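Local coordinates for Lmo2349 protein (Listeria monocytogenes, PDB 4GVO) that probably captures L-cystine or related amino acids as the extracellular solute-binding component of an ABC transporter, at residues F97-T102 / T126-L131; K79-E84 / L133-E138; S170-V175 / E186-D191; S59-S64 / V73-E78. All blocks are in the same frame, centred on the assembly; numbering follows the deposited sequence.

Contact 1 of 4, residues F97-T102 / T126-L131; sequences FPLQLT and TSNGAL. With HIS (histidine), chain E.
Leu99 of strand 95-104 packs against Gly129 in the first turn of helix 128-139. The contact joins a sheet strand to a helix N terminus at the ligand pocket of a periplasmic-binding-protein fold. It is buried.

Between the two segments the packing is apolar. Leu99 has CG opposite the carbonyl carbon (chi1 -68°), which turns the branched end toward the helix. Its CD1 methyl lies 3.6 Å from Gly129 CA. Gly129 has no side chain, and the methyl sits directly on the helix backbone. The other methyl, Leu99 CD2, lies in the plane of the Phe97 ring, at its edge.

The ring contact is with the ligand. The amino N of the bound histidine stands 3.6 Å above the plane of the Phe97 ring, over its centre. The pi face would probably steady a positive charge there. The Phe97 CZ atom is also 3.6 Å from ND1 of the bound histidine.

The remaining contacts are polar. Asn128 N donates to OXT of the bound histidine over 2.9 Å, with an angle of 164° at the hydrogen. S-oxy cysteine, modelled in the same pocket, is held by the same N-H through its own OXT. A helix start of this kind would be expected to favour a carboxylate. The Asn128 side chain turns to another partner: ND2 bonds to Glu78 OE1. Ser127 is the N-cap residue. Its OG also bonds to Ser124 O, and it accepts the capping bond from Ala130 N, with Ala130 N and Ser127 OG 3.1 Å apart.

Contact 2 of 4, residues K79-E84 / L133-E138; sequences KSKERE and LKKINE. With HIS (histidine), chain E.
Glu82 and Lys135 form a salt bridge between two helices. Their side chains come from opposite directions, the lysine fully stretched beyond CG. Lys135 NZ gives a hydrogen bond of 2.8 Å to Glu82 OE2. It meets that oxygen on the syn side, 29° out of the carboxylate plane. Lys81 NZ reaches the same Glu82 OE2 over 2.7 Å from the other face. Lys81 has a second conformer, so this bond is less certain. One oxygen thus takes two donors. In this Lys81 conformer the ammonium groups, Lys81 NZ and Lys135 NZ, stand 4.0 Å apart; the shared carboxylate probably offsets their repulsion.

Arg83, the residue after Glu82, reaches into the pocket. Its guanidinium meets the ligand carboxylate edge-on. Arg83 NH1 donates to O of the bound histidine (2.7 Å, 174°). Arg83 NH2 donates to OXT of the bound histidine (2.8 Å, 166°). Glu78 O accepts from Arg83 NH1, and Thr126 O weakly from NH2; together these probably limit the group's rotation. Ser80 OG is the N-cap acceptor for Arg83 N, at 3.1 Å.

The salt-bridge network is at the surface. It bridges helix 81-86 and helix 128-139, while Arg83 passes inward beside strand 88-89 and strand 191-202.

Contact 3 of 4, residues S170-V175 / E186-D191; sequences STPFAV and EKVVGD
Glu186 opens strand 186-189 against Val175 of helix 172-180. Val175 CG1 lies 3.7 Å from Glu186 O, and the same methyl is 4.1 Å from Glu186 CB. That carbonyl is not left to the methyl alone, because Asn179 ND2 donates to Glu186 O from further along the helix. The carboxylate end of Glu186 has a weak hydrogen bond from Gln178 NE2.

Lys187 follows with its side chain pointing away from the helix. Its NZ bonds to Asp105 O and Asn108 OD1.

Val188 turns back to the helix and carries the apolar part of the contact. With chi1 at -64° its CG1 lies beside the backbone N, and this methyl meets two helix residues. Val188 CG1 is 4.2 Å from Val175 CG2, and also 4.2 Å from Pro172 CG. The proline side chain crosses Val188 at about a right angle. No hydrogen bond joins the two segments, so this is plain van der Waals packing.

Gly190 takes a positive phi (76°), and there the chain turns a corner. Gly190 O is held by Gln100 NE2.

Strands 168-170 and 186-189 both pair antiparallel with strand 95-104, which lies between them. Helix 172-180 connects the two and packs back on the second. This is a beta-alpha-beta crossover, a recurring unit of the alpha/beta lobes in periplasmic binding proteins.

Contact 4 of 4, residues S59-S64 / V73-E78; sequences SNLLVS and VAHQME. With HIS (histidine), chain E.
Leu61 packs its side chain onto Val73 and His75, at the edge of the ligand pocket. The Leu61 CD1 methyl lies 3.6 Å from His75 CB and 3.7 Å from His75 CD2. The two side chains cross at about a right angle. His75 has CG anti to the backbone N (chi1 -162°), which carries its ring beyond the leucine and to the ligand. There His75 CE1 comes 3.9 Å from CD2 of the bound histidine.

Val73 uses both methyls. Val73 CG1 is 3.9 Å from Leu61 CD1, and Val73 CG2 rests on Leu61 O.

Leu62 and Met77 reach toward each other tip to tip. Met77 is bent twice, at chi2 (-59°) and chi3 (-80°). The folded chain brings Met77 CE to 3.8 Å from Leu62 CD1.

The loop beyond Val73 grips the amino acid backbone of the ligand. Glu78 N donates an almost straight hydrogen bond of 2.8 Å to O of the bound histidine. Glu78 is extended beyond CG, and its OE2 lies 2.7 Å from N of the bound histidine. Gln76 O is 2.6 Å from that same N of the ligand. These two oxygens would be expected to stabilise a positive amino group.

Helix 61-66 thus covers the end of strand 72-73 and the loop leading to helix 81-86. Leu62 and Met77 both also touch Met201 of strand 191-202, which pairs antiparallel with strand 72-73.

How the contacts relate
From the N terminus, contact 4 closes first, a short loop from helix 61-66 to the segment 73-78. Contact 2 opens straight after it, at residue 79, and closes a long loop at helix 128-139. Contact 1 lies within that loop and ends on the same helix. Contact 3 comes last and stands in series with the others. No two contacts cross. Contacts 1, 2 and 4 meet around the bound histidine, bringing one helix start, one arginine and one loop to a single ligand. Contacts 1 and 3 share a sheet through neighbouring strands 95-104 and 186-189. Contacts 2 and 3 do not touch, with centres about 19 Å apart.

Contact 1 of 4, residues F97-T102 / T126-L131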
# COMPACT_ATOMS: atom_id res chain seq x y z
N PHE A 97 -1.88 -5.44 -5.64
CA PHE A 97 -0.65 -4.70 -5.40
C PHE A 97 0.54 -5.59 -5.85
O PHE A 97 1.42 -5.93 -5.05
CB PHE A 97 -0.57 -4.30 -3.93
CG PHE A 97 0.18 -3.03 -3.66
CD1 PHE A 97 1.57 -2.98 -3.67
CD2 PHE A 97 -0.52 -1.86 -3.37
CE1 PHE A 97 2.24 -1.78 -3.39
CE2 PHE A 97 0.14 -0.68 -3.14
CZ PHE A 97 1.52 -0.65 -3.12
N PRO A 98 0.62 -5.89 -7.17
CA PRO A 98 1.71 -6.74 -7.65
C PRO A 98 3.03 -5.97 -7.57
O PRO A 98 3.12 -4.82 -8.05
CB PRO A 98 1.33 -7.06 -9.09
CG PRO A 98 0.43 -5.94 -9.48
CD PRO A 98 -0.34 -5.60 -8.24
N LEU A 99 4.05 -6.56 -6.99
CA LEU A 99 5.34 -5.89 -6.76
C LEU A 99 6.41 -6.31 -7.77
O LEU A 99 6.55 -7.48 -8.08
CB LEU A 99 5.86 -6.24 -5.36
CG LEU A 99 5.04 -5.66 -4.19
CD1 LEU A 99 5.63 -6.16 -2.85
CD2 LEU A 99 4.96 -4.14 -4.27
N GLN A 100 7.15 -5.34 -8.25
CA GLN A 100 8.30 -5.53 -9.10
C GLN A 100 9.44 -4.64 -8.65
O GLN A 100 9.19 -3.53 -8.13
CB GLN A 100 7.99 -5.18 -10.57
CG GLN A 100 7.13 -6.23 -11.27
CD GLN A 100 6.61 -5.74 -12.59
OE1 GLN A 100 5.63 -5.05 -12.64
NE2 GLN A 100 7.33 -6.06 -13.68
N LEU A 101 10.67 -5.06 -8.90
CA LEU A 101 11.79 -4.13 -8.82
C LEU A 101 11.49 -2.91 -9.66
O LEU A 101 10.90 -3.00 -10.73
CB LEU A 101 13.08 -4.75 -9.26
CG LEU A 101 13.59 -5.96 -8.49
CD1 LEU A 101 14.89 -6.48 -9.11
CD2 LEU A 101 13.77 -5.64 -7.00
N THR A 102 11.91 -1.76 -9.15
CA THR A 102 11.63 -0.50 -9.79
C THR A 102 12.95 0.29 -9.80
O THR A 102 13.66 0.33 -8.81
CB THR A 102 10.52 0.23 -9.03
OG1 THR A 102 9.31 -0.52 -9.15
CG2 THR A 102 10.29 1.64 -9.59
N THR A 126 8.71 -1.55 7.27
CA THR A 126 7.53 -2.27 7.66
C THR A 126 6.65 -2.70 6.50
O THR A 126 5.66 -3.38 6.72
CB THR A 126 6.66 -1.51 8.70
OG1 THR A 126 5.84 -0.53 8.06
CG2 THR A 126 7.53 -0.88 9.81
N SER A 127 6.99 -2.30 5.27
CA SER A 127 6.13 -2.66 4.16
C SER A 127 6.29 -4.16 3.79
O SER A 127 7.33 -4.80 4.02
CB SER A 127 6.43 -1.86 2.90
OG SER A 127 7.72 -2.08 2.39
N ASN A 128 5.25 -4.69 3.13
CA ASN A 128 5.36 -6.04 2.61
C ASN A 128 6.51 -6.14 1.61
O ASN A 128 7.22 -7.14 1.58
CB ASN A 128 4.05 -6.48 2.01
CG ASN A 128 4.04 -7.98 1.72
OD1 ASN A 128 4.39 -8.77 2.61
ND2 ASN A 128 3.66 -8.36 0.51
N GLY A 129 6.72 -5.14 0.78
CA GLY A 129 7.79 -5.18 -0.19
C GLY A 129 9.15 -5.30 0.47
O GLY A 129 10.05 -5.97 -0.03
N ALA A 130 9.34 -4.64 1.62
CA ALA A 130 10.58 -4.80 2.34
C ALA A 130 10.81 -6.26 2.77
O ALA A 130 11.94 -6.73 2.73
CB ALA A 130 10.62 -3.83 3.56
N LEU A 131 9.77 -6.94 3.22
CA LEU A 131 9.83 -8.32 3.61
C LEU A 131 10.17 -9.23 2.42
O LEU A 131 10.99 -10.14 2.53
CB LEU A 131 8.55 -8.74 4.33
CG LEU A 131 8.49 -10.20 4.78
CD1 LEU A 131 9.59 -10.46 5.84
CD2 LEU A 131 7.10 -10.56 5.28
N HIS E . 1.12 -2.22 0.18
CA HIS E . 2.03 -1.94 1.33
C HIS E . 2.03 -3.03 2.35
O HIS E . 1.16 -3.91 2.29
CB HIS E . 1.65 -0.62 1.99
CG HIS E . 2.29 0.56 1.33
ND1 HIS E . 2.03 0.88 0.06
CD2 HIS E . 3.28 1.47 1.78
CE1 HIS E . 2.79 1.94 -0.29
NE2 HIS E . 3.52 2.31 0.78
OXT HIS E . 2.92 -3.04 3.24

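Contact 2 of 4, residues K79-E84 / L133-E138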
# COMPACT_ATOMS: atom_id res chain seq x y z
N LYS A 79 -2.11 -8.70 1.91
CA LYS A 79 -2.21 -9.88 2.73
C LYS A 79 -0.93 -10.68 2.66
O LYS A 79 -0.41 -10.93 1.60
CB LYS A 79 -3.40 -10.73 2.34
CG LYS A 79 -3.59 -11.92 3.28
CD LYS A 79 -4.54 -12.96 2.74
CE LYS A 79 -5.96 -12.46 2.75
NZ LYS A 79 -6.79 -13.45 2.02
N SER A 80 -0.39 -11.04 3.80
CA SER A 80 0.77 -11.93 3.92
C SER A 80 0.51 -12.90 5.05
O SER A 80 -0.21 -12.60 5.99
CB SER A 80 2.04 -11.16 4.22
OG SER A 80 2.02 -10.56 5.50
N LYS A 81 1.17 -14.05 4.98
CA LYS A 81 1.04 -15.01 6.05
C LYS A 81 1.57 -14.47 7.38
O LYS A 81 0.97 -14.73 8.44
CB LYS A 81 1.65 -16.33 5.64
CG LYS A 81 3.14 -16.27 5.39
CD LYS A 81 3.72 -17.64 5.08
CE LYS A 81 5.24 -17.63 5.06
NZ LYS A 81 5.89 -16.88 6.17
N GLU A 82 2.61 -13.65 7.35
CA GLU A 82 3.14 -13.01 8.56
C GLU A 82 2.11 -12.12 9.23
O GLU A 82 1.90 -12.18 10.45
CB GLU A 82 4.38 -12.21 8.24
CG GLU A 82 5.55 -13.08 7.89
CD GLU A 82 5.60 -13.60 6.45
OE1 GLU A 82 4.67 -13.35 5.62
OE2 GLU A 82 6.60 -14.32 6.18
N ARG A 83 1.41 -11.33 8.43
CA ARG A 83 0.39 -10.46 8.98
C ARG A 83 -0.85 -11.22 9.45
O ARG A 83 -1.41 -10.85 10.49
CB ARG A 83 -0.02 -9.42 7.94
CG ARG A 83 1.03 -8.34 7.77
CD ARG A 83 0.74 -7.41 6.60
NE ARG A 83 1.68 -6.30 6.55
CZ ARG A 83 1.76 -5.46 5.54
NH1 ARG A 83 1.02 -5.60 4.45
NH2 ARG A 83 2.62 -4.47 5.60
N GLU A 84 -1.22 -12.30 8.74
CA GLU A 84 -2.37 -13.10 9.14
C GLU A 84 -2.14 -13.83 10.44
O GLU A 84 -3.12 -14.19 11.11
CB GLU A 84 -2.71 -14.18 8.13
CG GLU A 84 -3.24 -13.66 6.83
CD GLU A 84 -4.36 -14.49 6.25
OE1 GLU A 84 -4.06 -15.33 5.41
OE2 GLU A 84 -5.55 -14.31 6.66
N LEU A 133 11.75 -8.36 -0.26
CA LEU A 133 13.16 -8.18 -0.54
C LEU A 133 14.09 -8.88 0.46
O LEU A 133 15.09 -9.44 0.09
CB LEU A 133 13.51 -6.69 -0.58
CG LEU A 133 12.95 -5.87 -1.74
CD1 LEU A 133 13.14 -4.37 -1.38
CD2 LEU A 133 13.60 -6.30 -3.07
N LYS A 134 13.73 -8.82 1.74
CA LYS A 134 14.54 -9.45 2.78
C LYS A 134 14.65 -10.94 2.50
O LYS A 134 15.75 -11.52 2.63
CB LYS A 134 13.92 -9.18 4.16
CG LYS A 134 14.69 -9.79 5.31
CD LYS A 134 14.00 -9.60 6.66
CE LYS A 134 14.24 -8.21 7.25
NZ LYS A 134 15.68 -7.88 7.52
N LYS A 135 13.54 -11.57 2.16
CA LYS A 135 13.56 -13.01 1.93
C LYS A 135 14.41 -13.35 0.71
O LYS A 135 15.14 -14.34 0.72
CB LYS A 135 12.16 -13.53 1.76
CG LYS A 135 11.35 -13.53 3.04
CD LYS A 135 9.96 -13.94 2.71
CE LYS A 135 9.12 -14.09 3.95
NZ LYS A 135 7.70 -14.33 3.64
N ILE A 136 14.33 -12.54 -0.34
CA ILE A 136 15.16 -12.76 -1.52
C ILE A 136 16.64 -12.57 -1.25
O ILE A 136 17.47 -13.33 -1.71
CB ILE A 136 14.71 -11.86 -2.68
CG1 ILE A 136 13.28 -12.28 -3.14
CG2 ILE A 136 15.71 -11.86 -3.87
CD1 ILE A 136 12.57 -11.19 -3.92
N ASN A 137 16.99 -11.55 -0.47
CA ASN A 137 18.35 -11.35 -0.07
C ASN A 137 18.90 -12.58 0.64
O ASN A 137 19.99 -13.05 0.32
CB ASN A 137 18.47 -10.04 0.76
CG ASN A 137 19.85 -9.43 0.74
OD1 ASN A 137 20.71 -9.83 -0.03
ND2 ASN A 137 20.09 -8.48 1.63
N GLU A 138 18.13 -13.11 1.59
CA GLU A 138 18.57 -14.28 2.33
C GLU A 138 18.75 -15.47 1.38
O GLU A 138 19.77 -16.19 1.44
CB GLU A 138 17.53 -14.57 3.43
CG GLU A 138 17.97 -15.72 4.30
CD GLU A 138 16.96 -16.07 5.35
OE1 GLU A 138 15.74 -16.01 5.08
OE2 GLU A 138 17.40 -16.41 6.46
N HIS E . 1.12 -2.22 0.18
CA HIS E . 2.03 -1.94 1.33
C HIS E . 2.03 -3.03 2.35
O HIS E . 1.16 -3.91 2.29
CB HIS E . 1.65 -0.62 1.99
CG HIS E . 2.29 0.56 1.33
ND1 HIS E . 2.03 0.88 0.06
CD2 HIS E . 3.28 1.47 1.78
CE1 HIS E . 2.79 1.94 -0.29
NE2 HIS E . 3.52 2.31 0.78
OXT HIS E . 2.92 -3.04 3.24

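Contact 3 of 4, residues S170-V175 / E186-D191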
# COMPACT_ATOMS: atom_id res chain seq x y z
N SER A 170 8.09 -1.66 -6.02
CA SER A 170 6.85 -0.89 -6.12
C SER A 170 5.83 -1.58 -7.01
O SER A 170 6.05 -2.73 -7.41
CB SER A 170 7.09 0.57 -6.59
OG SER A 170 5.93 1.39 -6.22
N THR A 171 4.69 -0.92 -7.26
CA THR A 171 3.62 -1.50 -8.05
C THR A 171 3.31 -0.53 -9.19
O THR A 171 3.38 0.68 -8.99
CB THR A 171 2.40 -1.84 -7.18
OG1 THR A 171 1.52 -2.71 -7.89
CG2 THR A 171 1.66 -0.61 -6.68
N PRO A 172 2.94 -1.05 -10.37
CA PRO A 172 2.68 -0.18 -11.50
C PRO A 172 1.74 1.01 -11.26
O PRO A 172 2.05 2.12 -11.74
CB PRO A 172 2.17 -1.10 -12.55
CG PRO A 172 2.98 -2.33 -12.30
CD PRO A 172 3.02 -2.45 -10.80
N PHE A 173 0.60 0.86 -10.56
CA PHE A 173 -0.30 2.01 -10.44
C PHE A 173 0.39 3.16 -9.75
O PHE A 173 0.14 4.32 -10.05
CB PHE A 173 -1.66 1.67 -9.77
CG PHE A 173 -1.69 1.73 -8.28
CD1 PHE A 173 -1.79 2.93 -7.60
CD2 PHE A 173 -1.70 0.55 -7.51
CE1 PHE A 173 -1.88 2.97 -6.21
CE2 PHE A 173 -1.74 0.59 -6.12
CZ PHE A 173 -1.83 1.79 -5.46
N ALA A 174 1.22 2.85 -8.77
CA ALA A 174 1.89 3.85 -7.98
C ALA A 174 3.01 4.52 -8.77
O ALA A 174 3.18 5.75 -8.73
CB ALA A 174 2.37 3.31 -6.63
N VAL A 175 3.80 3.73 -9.49
CA VAL A 175 4.87 4.20 -10.34
C VAL A 175 4.30 5.12 -11.43
O VAL A 175 4.81 6.21 -11.66
CB VAL A 175 5.62 3.01 -10.96
CG1 VAL A 175 6.58 3.51 -12.08
CG2 VAL A 175 6.38 2.21 -9.90
N GLU A 186 10.62 6.63 -13.05
CA GLU A 186 10.88 5.27 -12.62
C GLU A 186 10.20 4.31 -13.55
O GLU A 186 9.27 4.65 -14.29
CB GLU A 186 10.32 5.06 -11.23
CG GLU A 186 11.03 5.90 -10.18
CD GLU A 186 10.44 5.74 -8.79
OE1 GLU A 186 9.55 4.90 -8.61
OE2 GLU A 186 10.80 6.54 -7.88
N LYS A 187 10.69 3.08 -13.56
CA LYS A 187 10.03 2.00 -14.34
C LYS A 187 10.12 0.70 -13.56
O LYS A 187 11.12 0.45 -12.87
CB LYS A 187 10.61 1.88 -15.75
CG LYS A 187 11.99 1.28 -15.81
CD LYS A 187 12.50 1.19 -17.23
CE LYS A 187 13.94 0.69 -17.23
NZ LYS A 187 14.51 0.84 -18.59
N VAL A 188 9.10 -0.15 -13.70
CA VAL A 188 9.19 -1.53 -13.20
C VAL A 188 10.02 -2.36 -14.17
O VAL A 188 10.02 -2.13 -15.40
CB VAL A 188 7.78 -2.16 -12.98
CG1 VAL A 188 7.03 -1.40 -11.88
CG2 VAL A 188 6.96 -2.25 -14.26
N VAL A 189 10.75 -3.32 -13.62
CA VAL A 189 11.57 -4.24 -14.40
C VAL A 189 11.38 -5.64 -13.84
O VAL A 189 11.05 -5.82 -12.67
CB VAL A 189 13.06 -3.87 -14.44
CG1 VAL A 189 13.27 -2.55 -15.18
CG2 VAL A 189 13.68 -3.83 -13.06
N GLY A 190 11.65 -6.64 -14.65
CA GLY A 190 11.73 -7.98 -14.12
C GLY A 190 10.39 -8.59 -13.83
O GLY A 190 9.31 -8.11 -14.24
N ASP A 191 10.46 -9.66 -13.05
CA ASP A 191 9.28 -10.48 -12.78
C ASP A 191 8.49 -9.94 -11.60
O ASP A 191 9.02 -9.20 -10.75
CB ASP A 191 9.69 -11.91 -12.56
CG ASP A 191 10.28 -12.56 -13.83
OD1 ASP A 191 9.97 -12.10 -14.97
OD2 ASP A 191 11.07 -13.50 -13.66

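Contact 4 of 4, residues S59-S64 / V73-E78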
# COMPACT_ATOMS: atom_id res chain seq x y z
N SER A 59 4.66 3.46 9.10
CA SER A 59 5.40 2.51 9.92
C SER A 59 4.82 2.27 11.30
O SER A 59 5.20 1.29 11.93
CB SER A 59 6.83 2.98 10.08
OG SER A 59 6.89 4.25 10.71
N ASN A 60 3.89 3.13 11.75
CA ASN A 60 3.26 2.95 13.04
C ASN A 60 1.91 2.28 12.97
O ASN A 60 1.35 1.98 14.01
CB ASN A 60 3.06 4.32 13.72
CG ASN A 60 2.79 4.20 15.21
OD1 ASN A 60 3.58 3.61 15.94
ND2 ASN A 60 1.67 4.78 15.65
N LEU A 61 1.37 2.03 11.77
CA LEU A 61 -0.02 1.61 11.67
C LEU A 61 -0.28 0.27 12.37
O LEU A 61 -1.24 0.12 13.14
CB LEU A 61 -0.47 1.53 10.22
CG LEU A 61 -0.71 2.87 9.55
CD1 LEU A 61 -0.81 2.64 8.03
CD2 LEU A 61 -1.98 3.53 10.09
N LEU A 62 0.58 -0.73 12.12
CA LEU A 62 0.35 -2.05 12.74
C LEU A 62 0.83 -2.10 14.20
O LEU A 62 0.32 -2.89 15.01
CB LEU A 62 0.95 -3.19 11.90
CG LEU A 62 0.32 -3.35 10.53
CD1 LEU A 62 0.95 -4.54 9.82
CD2 LEU A 62 -1.20 -3.50 10.70
N VAL A 63 1.74 -1.19 14.58
CA VAL A 63 2.10 -1.04 16.00
C VAL A 63 0.82 -0.56 16.69
O VAL A 63 0.43 -1.10 17.75
CB VAL A 63 3.28 -0.03 16.17
CG1 VAL A 63 3.55 0.23 17.64
CG2 VAL A 63 4.53 -0.57 15.46
N SER A 64 0.14 0.45 16.13
CA SER A 64 -1.08 1.00 16.71
C SER A 64 -2.20 -0.03 16.76
O SER A 64 -2.88 -0.20 17.79
CB SER A 64 -1.45 2.26 15.93
OG SER A 64 -2.56 2.94 16.44
N VAL A 73 -7.01 -0.81 9.99
CA VAL A 73 -5.98 -0.08 9.21
C VAL A 73 -6.38 -0.14 7.74
O VAL A 73 -6.73 -1.23 7.23
CB VAL A 73 -4.58 -0.68 9.45
CG1 VAL A 73 -3.56 -0.15 8.44
CG2 VAL A 73 -4.13 -0.38 10.88
N ALA A 74 -6.30 1.02 7.09
CA ALA A 74 -6.53 1.19 5.64
C ALA A 74 -5.36 1.91 5.02
O ALA A 74 -5.21 3.10 5.24
CB ALA A 74 -7.81 2.00 5.41
N HIS A 75 -4.46 1.18 4.36
CA HIS A 75 -3.31 1.76 3.73
C HIS A 75 -2.78 0.83 2.66
O HIS A 75 -1.61 0.46 2.70
CB HIS A 75 -2.22 2.08 4.77
CG HIS A 75 -1.17 3.06 4.30
ND1 HIS A 75 -0.29 2.81 3.28
CD2 HIS A 75 -0.86 4.35 4.76
CE1 HIS A 75 0.50 3.90 3.10
NE2 HIS A 75 0.18 4.82 4.01
N GLN A 76 -3.63 0.41 1.75
CA GLN A 76 -3.22 -0.52 0.69
C GLN A 76 -2.51 -1.74 1.26
O GLN A 76 -1.46 -2.18 0.75
CB GLN A 76 -2.38 0.20 -0.34
CG GLN A 76 -3.18 1.18 -1.20
CD GLN A 76 -4.10 0.46 -2.16
OE1 GLN A 76 -3.66 -0.38 -2.93
NE2 GLN A 76 -5.39 0.78 -2.08
N MET A 77 -3.05 -2.31 2.34
CA MET A 77 -2.33 -3.38 3.04
C MET A 77 -2.47 -4.73 2.33
O MET A 77 -3.57 -5.28 2.20
CB MET A 77 -2.82 -3.53 4.50
CG MET A 77 -2.64 -2.24 5.32
SD MET A 77 -0.95 -1.65 5.44
CE MET A 77 -0.31 -2.73 6.71
N GLU A 78 -1.31 -5.25 1.93
CA GLU A 78 -1.19 -6.55 1.30
C GLU A 78 -1.36 -7.67 2.29
O GLU A 78 -0.78 -7.65 3.38
CB GLU A 78 0.18 -6.64 0.65
CG GLU A 78 0.35 -5.75 -0.57
CD GLU A 78 1.84 -5.56 -0.92
OE1 GLU A 78 2.49 -6.56 -1.31
OE2 GLU A 78 2.38 -4.45 -0.77
N HIS E . 1.12 -2.22 0.18
CA HIS E . 2.03 -1.94 1.33
C HIS E . 2.03 -3.03 2.35
O HIS E . 1.16 -3.91 2.29
CB HIS E . 1.65 -0.62 1.99
CG HIS E . 2.29 0.56 1.33
ND1 HIS E . 2.03 0.88 0.06
CD2 HIS E . 3.28 1.47 1.78
CE1 HIS E . 2.79 1.94 -0.29
NE2 HIS E . 3.52 2.31 0.78
OXT HIS E . 2.92 -3.04 3.24